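Local coordinates for protein soluble lytic murein transglycosylase (Escherichia coli, PDB 1QSA) that probably cleaves the glycosidic bonds between N-acetylmuramic acid and N-acetylglucosamine in peptidoglycan, leaving a 1,6-anhydro bond on the muramic acid residue, at residues 257-262 with 273-278; 229-234 with 269-274. All coordinates share one frame; numbering follows the deposited sequence.

Contact 1: 257-262 with 273-278; sequences IVAWRL and KWRDDA
Val-258 and Leu-262 both run crosswise to the indole of Trp-274 and meet its six-membered ring. CG1 of Val-258, the branch anti to the backbone N (chi1 172°), is the one put against the ring, 3.5 Å from CZ3 of Trp-274, with CB close behind it. Leu-262 uses a single methyl, CD1, which lies 4.0 Å from CE3 of Trp-274. Both methyls approach obliquely, whereas Ala-259 N lies near the ring plane at the indole edge. One face of the ring also carries CB of Ala-278 from its own helix, offset toward the rim.

The backbones come together at Ala-259 and Arg-275, whose CA atoms are 5.1 Å apart, a spacing that the small alanine side chain permits. Helices 248-260 and 269-280 are consecutive in the alpha-superhelix of this protein, and the contact joins the last turn of helix 248-260 and the residues just after it to the body of the second.

Leu-262 and Arg-275 lie alongside each other, pointing opposite ways, with CB of Leu-262 4.0 Å from CD of Arg-275. NH1 of Arg-275 donates to Leu-262 O at 2.9 Å. The bond is nearly straight, with an N-H...O angle of 170°, and the oxygen lies in the guanidinium plane. NE and NH2 of Arg-275 turn to Asp-276, both reaching OD1 from the same face of the carboxylate, NE at 3.0 Å. Asp-276 has a second cationic partner in Arg-291 of helix 285-298, so this carboxylate links the arginine that holds the Leu-262 carbonyl to the following helix.

Contact 2: 229-234 with 269-274; sequences DAENAR and DEQAKW
Glu-231, Arg-234 and Glu-270 form a salt-bridge network where the N-terminal parts of two helices of the alpha-superhelix, 230-243 and 269-280, meet. Their short segments are inclined at 57° with axes 12.2 Å apart, a separation bridged by long side chains. The close contacts across it are a hydrogen bond from Gln-271 to Glu-231 and the packing of Arg-234 over Trp-274. Arg-234 grips Glu-231 side-on within their own helix, NE to OE1 and NH2 to OE2, both on the syn side, which holds the guanidinium in place. Gln-271 NE2 donates to Glu-231 OE1 at 2.9 Å, from above the carboxylate plane and from the face opposite Arg-234 NE; OE1 therefore accepts two bonds.

CG of Arg-234 sits above the six-membered ring of Trp-274, 3.6 Å from the centroid, in a CH-pi contact. CZ lies 4.8 Å from the centroid of the five-membered ring, a cation-pi contact. The guanidinium and indole planes are 73° apart, so the group stands steeply over the face and brings NH1 to 3.4 Å from CD1 of Trp-274. The Glu-270 link is looser: OE1 is 3.9 Å from Arg-234 NH2 and well out of the guanidinium plane, and a water joins Arg-234 NH1 to Glu-270 OE2.

Helix 248-260 packs beside this surface contact, its Arg-255 touching Trp-274, while helix 212-228 lies against Asn-232 and Ala-233.

Overall arrangement
From the N terminus the chain reaches 229-234 first, at the start of helix 230-243, then 257-262 at the end of helix 248-260, and finally helix 269-280, where both contacts end. Contact 1 closes a short loop of 10 intervening residues, and contact 2 a longer one of 34 residues that contains the whole of 257-262. The loops cross slightly instead of nesting, because 273-278 runs on past Trp-274, where contact 2 ends. With centres about 7 Å apart, the contacts also touch directly: Ala-230 packs on Arg-261 and Leu-262, and Val-258 on Ala-233 and Arg-234. Together they tie three successive helices, with contact 1 buried and contact 2 at the surface.

Contact 1: 257-262 with 273-278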
loop_
_atom_site.group_PDB
_atom_site.type_symbol
_atom_site.label_atom_id
_atom_site.label_comp_id
_atom_site.label_asym_id
_atom_site.label_seq_id
_atom_site.Cartn_x
_atom_site.Cartn_y
_atom_site.Cartn_z
ATOM N N ILE A 257 9.981 8.396 21.708
ATOM C CA ILE A 257 8.602 8.764 21.403
ATOM C C ILE A 257 8.424 10.286 21.383
ATOM O O ILE A 257 7.840 10.839 20.446
ATOM C CB ILE A 257 7.643 8.108 22.419
ATOM C CG1 ILE A 257 7.532 6.609 22.115
ATOM C CG2 ILE A 257 6.272 8.785 22.408
ATOM C CD1 ILE A 257 6.922 5.806 23.242
ATOM N N VAL A 258 8.973 10.961 22.390
ATOM C CA VAL A 258 8.863 12.415 22.474
ATOM C C VAL A 258 9.694 13.110 21.398
ATOM O O VAL A 258 9.217 14.050 20.754
ATOM C CB VAL A 258 9.254 12.912 23.879
ATOM C CG1 VAL A 258 9.333 14.443 23.909
ATOM C CG2 VAL A 258 8.225 12.437 24.889
ATOM N N ALA A 259 10.911 12.616 21.171
ATOM C CA ALA A 259 11.814 13.193 20.173
ATOM C C ALA A 259 11.178 13.241 18.789
ATOM O O ALA A 259 11.388 14.196 18.039
ATOM C CB ALA A 259 13.132 12.429 20.138
ATOM N N TRP A 260 10.411 12.205 18.443
ATOM C CA TRP A 260 9.711 12.148 17.164
ATOM C C TRP A 260 8.743 13.308 17.003
ATOM O O TRP A 260 8.440 13.724 15.882
ATOM C CB TRP A 260 8.880 10.862 17.064
ATOM C CG TRP A 260 9.585 9.728 16.425
ATOM C CD1 TRP A 260 10.064 8.610 17.037
ATOM C CD2 TRP A 260 9.901 9.595 15.033
ATOM N NE1 TRP A 260 10.667 7.785 16.111
ATOM C CE2 TRP A 260 10.579 8.366 14.876
ATOM C CE3 TRP A 260 9.673 10.392 13.908
ATOM C CZ2 TRP A 260 11.032 7.915 13.636
ATOM C CZ3 TRP A 260 10.127 9.941 12.665
ATOM C CH2 TRP A 260 10.799 8.714 12.546
ATOM N N ARG A 261 8.199 13.769 18.129
ATOM C CA ARG A 261 7.220 14.848 18.127
ATOM C C ARG A 261 7.829 16.243 18.285
ATOM O O ARG A 261 7.102 17.225 18.381
ATOM C CB ARG A 261 6.158 14.621 19.214
ATOM C CG ARG A 261 5.564 13.212 19.278
ATOM C CD ARG A 261 5.121 12.687 17.920
ATOM N NE ARG A 261 4.154 13.550 17.256
ATOM C CZ ARG A 261 3.371 13.151 16.257
ATOM N NH1 ARG A 261 3.419 11.893 15.831
ATOM N NH2 ARG A 261 2.519 14.002 15.701
ATOM N N LEU A 262 9.155 16.322 18.333
ATOM C CA LEU A 262 9.840 17.611 18.472
ATOM C C LEU A 262 10.639 17.919 17.206
ATOM O O LEU A 262 11.684 18.560 17.262
ATOM C CB LEU A 262 10.752 17.601 19.699
ATOM C CG LEU A 262 10.026 17.539 21.050
ATOM C CD1 LEU A 262 11.020 17.392 22.189
ATOM C CD2 LEU A 262 9.162 18.781 21.234
ATOM N N LYS A 273 17.336 21.096 22.413
ATOM C CA LYS A 273 18.496 20.573 23.128
ATOM C C LYS A 273 18.150 19.220 23.765
ATOM O O LYS A 273 18.930 18.262 23.697
ATOM C CB LYS A 273 18.945 21.571 24.202
ATOM C CG LYS A 273 20.114 21.115 25.047
ATOM C CD LYS A 273 20.510 22.217 26.024
ATOM C CE LYS A 273 21.637 21.780 26.935
ATOM N NZ LYS A 273 22.012 22.872 27.886
ATOM N N TRP A 274 16.971 19.150 24.375
ATOM C CA TRP A 274 16.515 17.918 25.011
ATOM C C TRP A 274 16.355 16.837 23.942
ATOM O O TRP A 274 16.789 15.707 24.126
ATOM C CB TRP A 274 15.174 18.159 25.711
ATOM C CG TRP A 274 14.709 16.989 26.524
ATOM C CD1 TRP A 274 14.947 16.768 27.848
ATOM C CD2 TRP A 274 13.959 15.857 26.052
ATOM N NE1 TRP A 274 14.405 15.563 28.233
ATOM C CE2 TRP A 274 13.791 14.983 27.153
ATOM C CE3 TRP A 274 13.418 15.491 24.810
ATOM C CZ2 TRP A 274 13.106 13.761 27.049
ATOM C CZ3 TRP A 274 12.734 14.271 24.704
ATOM C CH2 TRP A 274 12.588 13.426 25.820
ATOM N N ARG A 275 15.736 17.204 22.825
ATOM C CA ARG A 275 15.507 16.280 21.709
ATOM C C ARG A 275 16.816 15.712 21.185
ATOM O O ARG A 275 16.947 14.503 21.007
ATOM C CB ARG A 275 14.771 16.988 20.568
ATOM C CG ARG A 275 14.610 16.155 19.295
ATOM C CD ARG A 275 14.344 17.040 18.079
ATOM N NE ARG A 275 15.510 17.876 17.803
ATOM C CZ ARG A 275 15.472 19.137 17.368
ATOM N NH1 ARG A 275 14.323 19.748 17.107
ATOM N NH2 ARG A 275 16.610 19.784 17.174
ATOM N N ASP A 276 17.802 16.576 20.948
ATOM C CA ASP A 276 19.076 16.098 20.427
ATOM C C ASP A 276 19.852 15.224 21.391
ATOM O O ASP A 276 20.587 14.320 20.963
ATOM C CB ASP A 276 19.918 17.255 19.876
ATOM C CG ASP A 276 19.329 17.836 18.596
ATOM O OD1 ASP A 276 18.388 17.236 18.028
ATOM O OD2 ASP A 276 19.794 18.898 18.147
ATOM N N ASP A 277 19.695 15.479 22.688
ATOM C CA ASP A 277 20.358 14.659 23.694
ATOM C C ASP A 277 19.678 13.283 23.658
ATOM O O ASP A 277 20.350 12.254 23.686
ATOM C CB ASP A 277 20.224 15.283 25.090
ATOM C CG ASP A 277 20.702 14.347 26.202
ATOM O OD1 ASP A 277 21.928 14.284 26.458
ATOM O OD2 ASP A 277 19.849 13.665 26.817
ATOM N N ALA A 278 18.350 13.279 23.555
ATOM C CA ALA A 278 17.590 12.029 23.490
ATOM C C ALA A 278 17.996 11.206 22.267
ATOM O O ALA A 278 18.259 10.004 22.381
ATOM C CB ALA A 278 16.092 12.311 23.466
#

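Contact 2: 229-234 with 269-274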
loop_
_atom_site.group_PDB
_atom_site.type_symbol
_atom_site.label_atom_id
_atom_site.label_comp_id
_atom_site.label_asym_id
_atom_site.label_seq_id
_atom_site.Cartn_x
_atom_site.Cartn_y
_atom_site.Cartn_z
ATOM N N ASP A 229 0.329 16.498 22.631
ATOM C CA ASP A 229 1.110 17.549 23.280
ATOM C C ASP A 229 2.492 17.007 23.639
ATOM O O ASP A 229 2.681 16.378 24.688
ATOM C CB ASP A 229 0.354 17.987 24.546
ATOM C CG ASP A 229 0.935 19.236 25.200
ATOM O OD1 ASP A 229 2.163 19.444 25.184
ATOM O OD2 ASP A 229 0.134 20.008 25.770
ATOM N N ALA A 230 3.467 17.289 22.779
ATOM C CA ALA A 230 4.831 16.818 22.973
ATOM C C ALA A 230 5.481 17.284 24.273
ATOM O O ALA A 230 6.250 16.536 24.878
ATOM C CB ALA A 230 5.700 17.202 21.773
ATOM N N GLU A 231 5.162 18.503 24.709
ATOM C CA GLU A 231 5.738 19.046 25.940
ATOM C C GLU A 231 5.179 18.356 27.184
ATOM O O GLU A 231 5.926 18.038 28.115
ATOM C CB GLU A 231 5.530 20.564 26.021
ATOM C CG GLU A 231 6.193 21.241 27.240
ATOM C CD GLU A 231 7.716 21.154 27.253
ATOM O OE1 GLU A 231 8.319 20.585 26.320
ATOM O OE2 GLU A 231 8.331 21.666 28.212
ATOM N N ASN A 232 3.870 18.115 27.190
ATOM C CA ASN A 232 3.219 17.433 28.306
ATOM C C ASN A 232 3.881 16.060 28.471
ATOM O O ASN A 232 4.217 15.644 29.581
ATOM C CB ASN A 232 1.721 17.279 28.025
ATOM C CG ASN A 232 0.973 16.633 29.174
ATOM O OD1 ASN A 232 0.115 15.780 28.964
ATOM N ND2 ASN A 232 1.293 17.037 30.397
ATOM N N ALA A 233 4.130 15.384 27.354
ATOM C CA ALA A 233 4.766 14.070 27.390
ATOM C C ALA A 233 6.230 14.151 27.842
ATOM O O ALA A 233 6.694 13.332 28.636
ATOM C CB ALA A 233 4.675 13.410 26.011
ATOM N N ARG A 234 6.960 15.144 27.340
ATOM C CA ARG A 234 8.372 15.294 27.707
ATOM C C ARG A 234 8.529 15.471 29.215
ATOM O O ARG A 234 9.365 14.825 29.839
ATOM C CB ARG A 234 8.982 16.499 26.975
ATOM C CG ARG A 234 10.489 16.642 27.138
ATOM C CD ARG A 234 11.014 17.882 26.419
ATOM N NE ARG A 234 10.657 19.100 27.137
ATOM C CZ ARG A 234 11.412 19.651 28.081
ATOM N NH1 ARG A 234 12.577 19.107 28.404
ATOM N NH2 ARG A 234 11.009 20.755 28.694
ATOM N N ASP A 269 14.292 26.320 22.099
ATOM C CA ASP A 269 15.700 25.953 22.224
ATOM C C ASP A 269 15.886 24.874 23.280
ATOM O O ASP A 269 16.712 23.982 23.121
ATOM C CB ASP A 269 16.553 27.175 22.581
ATOM C CG ASP A 269 16.527 28.244 21.502
ATOM O OD1 ASP A 269 16.426 27.897 20.302
ATOM O OD2 ASP A 269 16.615 29.440 21.860
ATOM N N GLU A 270 15.122 24.974 24.363
ATOM C CA GLU A 270 15.181 23.994 25.444
ATOM C C GLU A 270 14.731 22.623 24.911
ATOM O O GLU A 270 15.370 21.603 25.179
ATOM C CB GLU A 270 14.279 24.437 26.605
ATOM C CG GLU A 270 14.140 23.413 27.728
ATOM C CD GLU A 270 13.260 23.893 28.884
ATOM O OE1 GLU A 270 12.181 24.482 28.631
ATOM O OE2 GLU A 270 13.649 23.667 30.053
ATOM N N GLN A 271 13.647 22.618 24.138
ATOM C CA GLN A 271 13.119 21.383 23.559
ATOM C C GLN A 271 14.075 20.777 22.532
ATOM O O GLN A 271 14.271 19.561 22.514
ATOM C CB GLN A 271 11.755 21.622 22.914
ATOM C CG GLN A 271 10.619 21.905 23.881
ATOM C CD GLN A 271 9.311 22.208 23.161
ATOM O OE1 GLN A 271 9.287 22.934 22.162
ATOM N NE2 GLN A 271 8.220 21.631 23.647
ATOM N N ALA A 272 14.673 21.617 21.687
ATOM C CA ALA A 272 15.621 21.137 20.678
ATOM C C ALA A 272 16.858 20.504 21.319
ATOM O O ALA A 272 17.381 19.500 20.827
ATOM C CB ALA A 272 16.028 22.266 19.733
ATOM N N LYS A 273 17.336 21.096 22.413
ATOM C CA LYS A 273 18.496 20.573 23.128
ATOM C C LYS A 273 18.150 19.220 23.765
ATOM O O LYS A 273 18.930 18.262 23.697
ATOM C CB LYS A 273 18.945 21.571 24.202
ATOM C CG LYS A 273 20.114 21.115 25.047
ATOM C CD LYS A 273 20.510 22.217 26.024
ATOM C CE LYS A 273 21.637 21.780 26.935
ATOM N NZ LYS A 273 22.012 22.872 27.886
ATOM N N TRP A 274 16.971 19.150 24.375
ATOM C CA TRP A 274 16.515 17.918 25.011
ATOM C C TRP A 274 16.355 16.837 23.942
ATOM O O TRP A 274 16.789 15.707 24.126
ATOM C CB TRP A 274 15.174 18.159 25.711
ATOM C CG TRP A 274 14.709 16.989 26.524
ATOM C CD1 TRP A 274 14.947 16.768 27.848
ATOM C CD2 TRP A 274 13.959 15.857 26.052
ATOM N NE1 TRP A 274 14.405 15.563 28.233
ATOM C CE2 TRP A 274 13.791 14.983 27.153
ATOM C CE3 TRP A 274 13.418 15.491 24.810
ATOM C CZ2 TRP A 274 13.106 13.761 27.049
ATOM C CZ3 TRP A 274 12.734 14.271 24.704
ATOM C CH2 TRP A 274 12.588 13.426 25.820
HETATM O O HOH W 1 14.732 20.598 29.564
#